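Local atomic coordinates of cytokinesis protein 2 (PDB entry 4WPE), a protein that binds phospholipids, probably through its F-BAR domain, and mediates the cytoskeletal rearrangements required for cytokinesis in budding yeast, acting together with the medial actin ring. Residues Y9-C14 and G28-G33. Residues are numbered along the deposited sequence; the frame is centred on the assembly and turned at random.
Sequences YSYEAC and GHISQG
Tyr11 meets His29 and Ile30 with the backbones well apart: the CA atoms of Tyr11 and His29, the nearest pair between residues 9-14 and 28-33, are 11.3 Å from each other, and side chains alone bridge the distance. Residues 28-33 are a piece of helix 21-35, while 9-14 includes a short, weakly bonded helical turn, with a backbone hydrogen bond from Cys14 N to Ser10 O. Tyr11 does most of the spanning. With CG anti to its own carbonyl carbon (chi1 -77°), its ring extends toward the helix and brings the hydroxyl to the histidine. Tyr11 OH sits 3.4 Å from His29 CD2, at the edge of the imidazole and in its plane. This is a contact with a ring carbon; NE2 is farther off, 3.8 Å from the same OH, and no hydrogen bond joins the pair. The two side chains run roughly perpendicular to each other. Ile30 supplies the apolar half: the end of its longer branch, CD1, lies 3.8 Å from Tyr11 CE1, slanting against the ring. All three residues are buried, although their mutual contact is small, and other parts of the dimer pack around them. The backbone N of Tyr11 donates a hydrogen bond to Gln220 OE1 on helix 170-259, Ile30 also touches Tyr122 of helix 76-162, and from the second subunit Phe271 stacks on the His29 ring and Ser272 packs on Tyr11. The contact joins the N-terminal segment, which lies against helix 170-259, to helix 21-35 at the dimer interface, in the elongated, all-helical dimer characteristic of F-BAR domains.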
loop_
_atom_site.group_PDB
_atom_site.type_symbol
_atom_site.label_atom_id
_atom_site.label_comp_id
_atom_site.label_asym_id
_atom_site.label_seq_id
_atom_site.Cartn_x
_atom_site.Cartn_y
_atom_site.Cartn_z
ATOM N N TYR A 9 -1.039 -29.764 34.460
ATOM C CA TYR A 9 -1.421 -28.386 34.758
ATOM C C TYR A 9 -2.591 -27.823 33.942
ATOM O O TYR A 9 -2.540 -27.766 32.712
ATOM C CB TYR A 9 -0.206 -27.475 34.562
ATOM C CG TYR A 9 1.020 -27.926 35.323
ATOM C CD1 TYR A 9 1.326 -27.399 36.571
ATOM C CD2 TYR A 9 1.861 -28.899 34.798
ATOM C CE1 TYR A 9 2.445 -27.824 37.267
ATOM C CE2 TYR A 9 2.972 -29.332 35.484
ATOM C CZ TYR A 9 3.264 -28.794 36.714
ATOM O OH TYR A 9 4.382 -29.238 37.381
ATOM N N SER A 10 -3.626 -27.362 34.647
ATOM C CA SER A 10 -4.785 -26.716 34.018
ATOM C C SER A 10 -5.502 -25.750 34.977
ATOM O O SER A 10 -5.055 -25.531 36.105
ATOM C CB SER A 10 -5.774 -27.764 33.506
ATOM O OG SER A 10 -6.261 -28.567 34.566
ATOM N N TYR A 11 -6.614 -25.171 34.527
ATOM C CA TYR A 11 -7.347 -24.193 35.336
ATOM C C TYR A 11 -8.115 -24.847 36.482
ATOM O O TYR A 11 -8.220 -24.282 37.570
ATOM C CB TYR A 11 -8.330 -23.390 34.474
ATOM C CG TYR A 11 -7.716 -22.299 33.621
ATOM C CD1 TYR A 11 -8.508 -21.290 33.083
ATOM C CD2 TYR A 11 -6.356 -22.280 33.342
ATOM C CE1 TYR A 11 -7.963 -20.291 32.295
ATOM C CE2 TYR A 11 -5.802 -21.284 32.555
ATOM C CZ TYR A 11 -6.611 -20.293 32.034
ATOM O OH TYR A 11 -6.066 -19.302 31.251
ATOM N N GLU A 12 -8.669 -26.029 36.230
ATOM C CA GLU A 12 -9.484 -26.707 37.230
ATOM C C GLU A 12 -8.627 -27.503 38.200
ATOM O O GLU A 12 -9.114 -27.999 39.215
ATOM C CB GLU A 12 -10.494 -27.637 36.561
ATOM C CG GLU A 12 -9.867 -28.834 35.877
ATOM C CD GLU A 12 -10.843 -29.981 35.723
ATOM O OE1 GLU A 12 -10.707 -30.751 34.749
ATOM O OE2 GLU A 12 -11.744 -30.113 36.579
ATOM N N ALA A 13 -7.345 -27.623 37.879
ATOM C CA ALA A 13 -6.443 -28.439 38.676
ATOM C C ALA A 13 -5.649 -27.610 39.681
ATOM O O ALA A 13 -5.424 -28.044 40.808
ATOM C CB ALA A 13 -5.495 -29.208 37.765
ATOM N N CYS A 14 -5.248 -26.408 39.280
ATOM C CA CYS A 14 -4.206 -25.682 39.997
ATOM C C CYS A 14 -4.646 -24.415 40.729
ATOM O O CYS A 14 -3.804 -23.685 41.251
ATOM C CB CYS A 14 -3.093 -25.311 39.019
ATOM S SG CYS A 14 -2.361 -26.730 38.188
ATOM N N GLY A 28 -9.675 -12.396 36.549
ATOM C CA GLY A 28 -8.909 -11.243 36.116
ATOM C C GLY A 28 -8.231 -11.500 34.785
ATOM O O GLY A 28 -8.206 -10.629 33.913
ATOM N N HIS A 29 -7.694 -12.707 34.628
ATOM C CA HIS A 29 -6.966 -13.074 33.419
ATOM C C HIS A 29 -7.866 -13.132 32.183
ATOM O O HIS A 29 -7.515 -12.605 31.126
ATOM C CB HIS A 29 -6.264 -14.419 33.606
ATOM C CG HIS A 29 -5.451 -14.844 32.430
ATOM N ND1 HIS A 29 -4.524 -14.007 31.818
ATOM C CD2 HIS A 29 -5.408 -15.999 31.732
ATOM C CE1 HIS A 29 -3.963 -14.636 30.816
ATOM N NE2 HIS A 29 -4.479 -15.857 30.735
ATOM N N ILE A 30 -9.020 -13.780 32.320
ATOM C CA ILE A 30 -9.963 -13.903 31.215
ATOM C C ILE A 30 -10.498 -12.527 30.816
ATOM O O ILE A 30 -10.636 -12.222 29.631
ATOM C CB ILE A 30 -11.134 -14.854 31.573
ATOM C CG1 ILE A 30 -10.776 -16.300 31.223
ATOM C CG2 ILE A 30 -12.408 -14.469 30.836
ATOM C CD1 ILE A 30 -9.778 -16.948 32.158
ATOM N N SER A 31 -10.771 -11.694 31.816
ATOM C CA SER A 31 -11.309 -10.357 31.590
ATOM C C SER A 31 -10.323 -9.454 30.852
ATOM O O SER A 31 -10.708 -8.704 29.957
ATOM C CB SER A 31 -11.702 -9.714 32.922
ATOM O OG SER A 31 -11.789 -8.305 32.804
ATOM N N GLN A 32 -9.052 -9.526 31.231
ATOM C CA GLN A 32 -8.044 -8.683 30.605
ATOM C C GLN A 32 -7.761 -9.172 29.189
ATOM O O GLN A 32 -7.337 -8.400 28.328
ATOM C CB GLN A 32 -6.756 -8.656 31.433
ATOM C CG GLN A 32 -5.742 -9.734 31.074
ATOM C CD GLN A 32 -4.332 -9.379 31.512
ATOM O OE1 GLN A 32 -4.111 -8.358 32.165
ATOM N NE2 GLN A 32 -3.368 -10.217 31.145
ATOM N N GLY A 33 -8.011 -10.456 28.953
ATOM C CA GLY A 33 -7.802 -11.048 27.646
ATOM C C GLY A 33 -8.885 -10.619 26.679
ATOM O O GLY A 33 -8.675 -10.569 25.466
#